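Local coordinates for protein 11S globulin subunit beta (Cucurbita maxima, PDB 2E9Q) that serves as a seed storage protein, an 11S globulin of the cupin superfamily that acts as a nutrient reservoir, at residues 27-39 and 49-61. Sequence-based numbering, arbitrary orientation. Where two conformers were deposited one is given.
Sequences CRLENLRAQDPVR and EVWDQDNDEFQCA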
# COMPACT_ATOMS: atom_id res chain seq x y z
N CYS A 27 1.94 -14.63 10.26
CA CYS A 27 0.90 -15.45 9.65
C CYS A 27 1.10 -16.91 10.07
O CYS A 27 2.22 -17.40 10.05
CB CYS A 27 1.01 -15.35 8.13
SG CYS A 27 0.31 -13.84 7.38
N ARG A 28 0.03 -17.59 10.46
CA ARG A 28 0.12 -19.00 10.84
C ARG A 28 -0.18 -19.85 9.61
O ARG A 28 -1.33 -20.17 9.33
CB ARG A 28 -0.87 -19.34 11.95
CG ARG A 28 -0.50 -18.79 13.31
CD ARG A 28 -1.02 -19.69 14.44
NE ARG A 28 -2.48 -19.73 14.50
CZ ARG A 28 -3.17 -20.40 15.42
NH1 ARG A 28 -2.54 -21.08 16.37
NH2 ARG A 28 -4.50 -20.37 15.41
N LEU A 29 0.87 -20.21 8.88
CA LEU A 29 0.73 -20.97 7.65
C LEU A 29 1.39 -22.34 7.69
O LEU A 29 1.97 -22.78 6.70
CB LEU A 29 1.34 -20.18 6.51
CG LEU A 29 0.90 -18.72 6.41
CD1 LEU A 29 1.74 -18.02 5.34
CD2 LEU A 29 -0.59 -18.66 6.09
N GLU A 30 1.31 -23.01 8.83
CA GLU A 30 1.92 -24.33 8.96
C GLU A 30 0.92 -25.46 8.81
O GLU A 30 1.30 -26.58 8.53
CB GLU A 30 2.66 -24.43 10.29
CG GLU A 30 3.91 -23.59 10.35
CD GLU A 30 4.59 -23.62 11.72
OE1 GLU A 30 5.74 -23.13 11.82
OE2 GLU A 30 3.97 -24.13 12.68
N ASN A 31 -0.36 -25.16 8.99
CA ASN A 31 -1.39 -26.19 8.87
C ASN A 31 -2.60 -25.73 8.04
O ASN A 31 -3.65 -25.39 8.59
CB ASN A 31 -1.85 -26.65 10.25
CG ASN A 31 -1.91 -28.16 10.38
OD1 ASN A 31 -0.89 -28.85 10.25
ND2 ASN A 31 -3.10 -28.69 10.65
N LEU A 32 -2.45 -25.72 6.72
CA LEU A 32 -3.54 -25.30 5.84
C LEU A 32 -4.65 -26.35 5.91
O LEU A 32 -4.39 -27.52 6.17
CB LEU A 32 -3.05 -25.18 4.40
CG LEU A 32 -1.80 -24.34 4.16
CD1 LEU A 32 -1.43 -24.39 2.68
CD2 LEU A 32 -2.04 -22.89 4.61
N ARG A 33 -5.88 -25.93 5.67
CA ARG A 33 -6.99 -26.86 5.71
C ARG A 33 -7.92 -26.72 4.51
O ARG A 33 -8.11 -25.61 3.99
CB ARG A 33 -7.78 -26.66 7.01
CG ARG A 33 -6.90 -26.75 8.26
CD ARG A 33 -7.68 -26.51 9.56
NE ARG A 33 -8.33 -25.20 9.59
CZ ARG A 33 -9.03 -24.74 10.64
NH1 ARG A 33 -9.59 -23.54 10.59
NH2 ARG A 33 -9.15 -25.48 11.73
N ALA A 34 -8.48 -27.84 4.07
CA ALA A 34 -9.45 -27.81 2.98
C ALA A 34 -10.70 -27.40 3.75
O ALA A 34 -11.25 -28.19 4.50
CB ALA A 34 -9.62 -29.20 2.39
N GLN A 35 -11.14 -26.15 3.57
CA GLN A 35 -12.28 -25.62 4.30
C GLN A 35 -13.67 -25.69 3.66
O GLN A 35 -13.83 -25.49 2.46
CB GLN A 35 -12.04 -24.15 4.64
CG GLN A 35 -10.69 -23.82 5.23
CD GLN A 35 -10.46 -22.31 5.24
OE1 GLN A 35 -11.24 -21.56 5.83
NE2 GLN A 35 -9.38 -21.87 4.59
N ASP A 36 -14.66 -25.91 4.51
CA ASP A 36 -16.05 -25.95 4.09
C ASP A 36 -16.68 -24.72 4.72
O ASP A 36 -16.12 -24.15 5.66
CB ASP A 36 -16.75 -27.21 4.60
CG ASP A 36 -16.60 -28.38 3.65
OD1 ASP A 36 -15.82 -29.31 3.95
OD2 ASP A 36 -17.26 -28.37 2.59
N PRO A 37 -17.85 -24.28 4.21
CA PRO A 37 -18.48 -23.10 4.81
C PRO A 37 -18.71 -23.42 6.28
O PRO A 37 -18.84 -24.58 6.64
CB PRO A 37 -19.79 -22.98 4.04
CG PRO A 37 -19.49 -23.60 2.73
CD PRO A 37 -18.67 -24.81 3.11
N VAL A 38 -18.76 -22.40 7.12
CA VAL A 38 -18.97 -22.64 8.54
C VAL A 38 -20.25 -21.98 9.04
O VAL A 38 -20.71 -22.26 10.14
CB VAL A 38 -17.80 -22.09 9.40
CG1 VAL A 38 -16.51 -22.78 9.01
CG2 VAL A 38 -17.67 -20.59 9.22
N ARG A 39 -20.83 -21.11 8.23
CA ARG A 39 -22.04 -20.39 8.62
C ARG A 39 -23.04 -20.35 7.47
O ARG A 39 -22.67 -20.41 6.31
CB ARG A 39 -21.65 -18.98 9.07
CG ARG A 39 -22.41 -18.48 10.28
CD ARG A 39 -21.75 -17.26 10.92
NE ARG A 39 -20.45 -17.56 11.53
CZ ARG A 39 -19.28 -17.14 11.05
NH1 ARG A 39 -18.15 -17.46 11.67
NH2 ARG A 39 -19.23 -16.38 9.95
N GLU A 49 -24.00 -19.18 2.22
CA GLU A 49 -23.03 -19.88 3.03
C GLU A 49 -21.75 -19.03 3.10
O GLU A 49 -21.34 -18.44 2.08
CB GLU A 49 -22.75 -21.25 2.42
CG GLU A 49 -23.96 -22.19 2.44
CD GLU A 49 -23.67 -23.50 1.74
OE1 GLU A 49 -23.71 -23.55 0.50
OE2 GLU A 49 -23.38 -24.49 2.45
N VAL A 50 -21.13 -18.98 4.28
CA VAL A 50 -19.92 -18.20 4.48
C VAL A 50 -18.79 -19.01 5.10
O VAL A 50 -19.01 -19.78 6.04
CB VAL A 50 -20.20 -16.99 5.38
CG1 VAL A 50 -18.96 -16.12 5.48
CG2 VAL A 50 -21.36 -16.18 4.82
N TRP A 51 -17.58 -18.86 4.56
CA TRP A 51 -16.43 -19.58 5.10
C TRP A 51 -15.90 -18.83 6.32
O TRP A 51 -16.34 -17.71 6.61
CB TRP A 51 -15.34 -19.74 4.04
CG TRP A 51 -15.51 -20.95 3.17
CD1 TRP A 51 -14.74 -22.09 3.19
CD2 TRP A 51 -16.47 -21.14 2.12
NE1 TRP A 51 -15.17 -22.97 2.21
CE2 TRP A 51 -16.23 -22.41 1.55
CE3 TRP A 51 -17.52 -20.35 1.62
CZ2 TRP A 51 -17.00 -22.91 0.48
CZ3 TRP A 51 -18.29 -20.85 0.56
CH2 TRP A 51 -18.02 -22.12 0.01
N ASP A 52 -14.98 -19.45 7.05
CA ASP A 52 -14.45 -18.84 8.27
C ASP A 52 -13.39 -17.78 8.02
O ASP A 52 -12.25 -18.10 7.76
CB ASP A 52 -13.89 -19.92 9.20
CG ASP A 52 -13.42 -19.35 10.53
OD1 ASP A 52 -13.93 -18.31 10.97
OD2 ASP A 52 -12.53 -19.97 11.14
N GLN A 53 -13.80 -16.52 8.10
CA GLN A 53 -12.89 -15.40 7.89
C GLN A 53 -11.67 -15.48 8.82
O GLN A 53 -10.56 -15.13 8.42
CB GLN A 53 -13.62 -14.08 8.12
CG GLN A 53 -14.67 -14.16 9.22
CD GLN A 53 -15.96 -14.81 8.73
OE1 GLN A 53 -16.81 -14.16 8.11
NE2 GLN A 53 -16.12 -16.10 9.00
N ASP A 54 -11.88 -15.97 10.05
CA ASP A 54 -10.76 -16.08 10.99
C ASP A 54 -9.88 -17.32 10.78
O ASP A 54 -8.97 -17.58 11.56
CB ASP A 54 -11.28 -16.03 12.43
CG ASP A 54 -12.08 -14.77 12.72
OD1 ASP A 54 -11.59 -13.66 12.43
OD2 ASP A 54 -13.21 -14.89 13.24
N ASN A 55 -10.16 -18.09 9.74
CA ASN A 55 -9.29 -19.24 9.45
C ASN A 55 -7.88 -18.61 9.32
O ASN A 55 -7.74 -17.51 8.79
CB ASN A 55 -9.70 -19.88 8.11
CG ASN A 55 -8.56 -20.62 7.44
OD1 ASN A 55 -8.43 -21.84 7.56
ND2 ASN A 55 -7.72 -19.89 6.73
N ASP A 56 -6.84 -19.30 9.81
CA ASP A 56 -5.47 -18.78 9.74
C ASP A 56 -4.99 -18.34 8.34
O ASP A 56 -4.49 -17.22 8.18
CB ASP A 56 -4.48 -19.79 10.31
CG ASP A 56 -4.61 -19.96 11.83
OD1 ASP A 56 -4.15 -21.00 12.36
OD2 ASP A 56 -5.16 -19.05 12.50
N GLU A 57 -5.12 -19.20 7.33
CA GLU A 57 -4.69 -18.84 5.97
C GLU A 57 -5.44 -17.62 5.48
O GLU A 57 -4.84 -16.68 4.96
CB GLU A 57 -4.97 -19.95 4.95
CG GLU A 57 -4.46 -21.32 5.25
CD GLU A 57 -5.37 -22.11 6.15
OE1 GLU A 57 -5.31 -21.90 7.37
OE2 GLU A 57 -6.15 -22.94 5.62
N PHE A 58 -6.77 -17.66 5.61
CA PHE A 58 -7.62 -16.56 5.16
C PHE A 58 -7.24 -15.24 5.79
O PHE A 58 -7.13 -14.22 5.11
CB PHE A 58 -9.09 -16.86 5.46
CG PHE A 58 -9.75 -17.77 4.46
CD1 PHE A 58 -11.13 -17.84 4.38
CD2 PHE A 58 -8.99 -18.55 3.59
CE1 PHE A 58 -11.76 -18.69 3.46
CE2 PHE A 58 -9.61 -19.39 2.67
CZ PHE A 58 -10.99 -19.46 2.60
N GLN A 59 -7.06 -15.27 7.10
CA GLN A 59 -6.72 -14.08 7.85
C GLN A 59 -5.40 -13.50 7.35
O GLN A 59 -5.26 -12.30 7.22
CB GLN A 59 -6.63 -14.42 9.34
CG GLN A 59 -6.85 -13.26 10.28
CD GLN A 59 -6.81 -13.69 11.74
OE1 GLN A 59 -6.82 -12.85 12.64
NE2 GLN A 59 -6.76 -15.00 11.98
N CYS A 60 -4.45 -14.37 7.04
CA CYS A 60 -3.16 -13.89 6.55
C CYS A 60 -3.36 -13.12 5.25
O CYS A 60 -2.89 -11.99 5.10
CB CYS A 60 -2.23 -15.06 6.29
SG CYS A 60 -0.59 -14.57 5.70
N ALA A 61 -4.08 -13.75 4.33
CA ALA A 61 -4.36 -13.17 3.03
C ALA A 61 -5.51 -12.17 3.05
O ALA A 61 -5.67 -11.41 2.11
CB ALA A 61 -4.64 -14.28 2.02
O HOH W 1 -2.44 -16.26 9.57
O HOH W 2 -5.50 -23.69 9.22
O HOH W 3 -7.25 -23.37 3.19
O HOH W 4 -14.45 -22.00 6.65
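Pro37 lies over one face of the Trp51 indole, its CG 3.4 Å from the centroid of the six-membered ring, a CH-pi contact that suits a rigid proline ring, whose polarised C-H groups can press on an electron-rich indole. At the indole edge, Trp51 NE1 gives a hydrogen bond to Gln35 O (2.9 Å), which lies in the indole plane although the N-H comes from above the carbonyl plane of Gln35. The Gln35 amide leans its NE2 over one face of Phe58, toward the rim, Gln35 NE2 3.1 Å from Phe58 CE2, the planes 51° apart; an amide suits this place because NE2 also binds water 3. Glu57, bent at chi2 (84°), has two oxygens to share: OE2 takes Arg33 N (3.0 Å) and water 3, OE1 water 2, which also binds Asn31 O. At the first turn of helix 56-61, Asp56 meets the oppositely charged Arg28 in a salt bridge, Arg28 NE to Asp56 OD1 3.0 Å; Arg28 NH2 bonds the syn lone pair of Asp56 OD2, the planes 64° apart. One turn on, Cys60 closes a disulfide with Cys27, packed against Ile170 of a neighbouring subunit. Beyond Pro37, Val38 N and Arg39 N both bond to Val50 O: a classic beta bulge where hairpin 39-50 begins, bordering the N-terminal cupin domain's sheet.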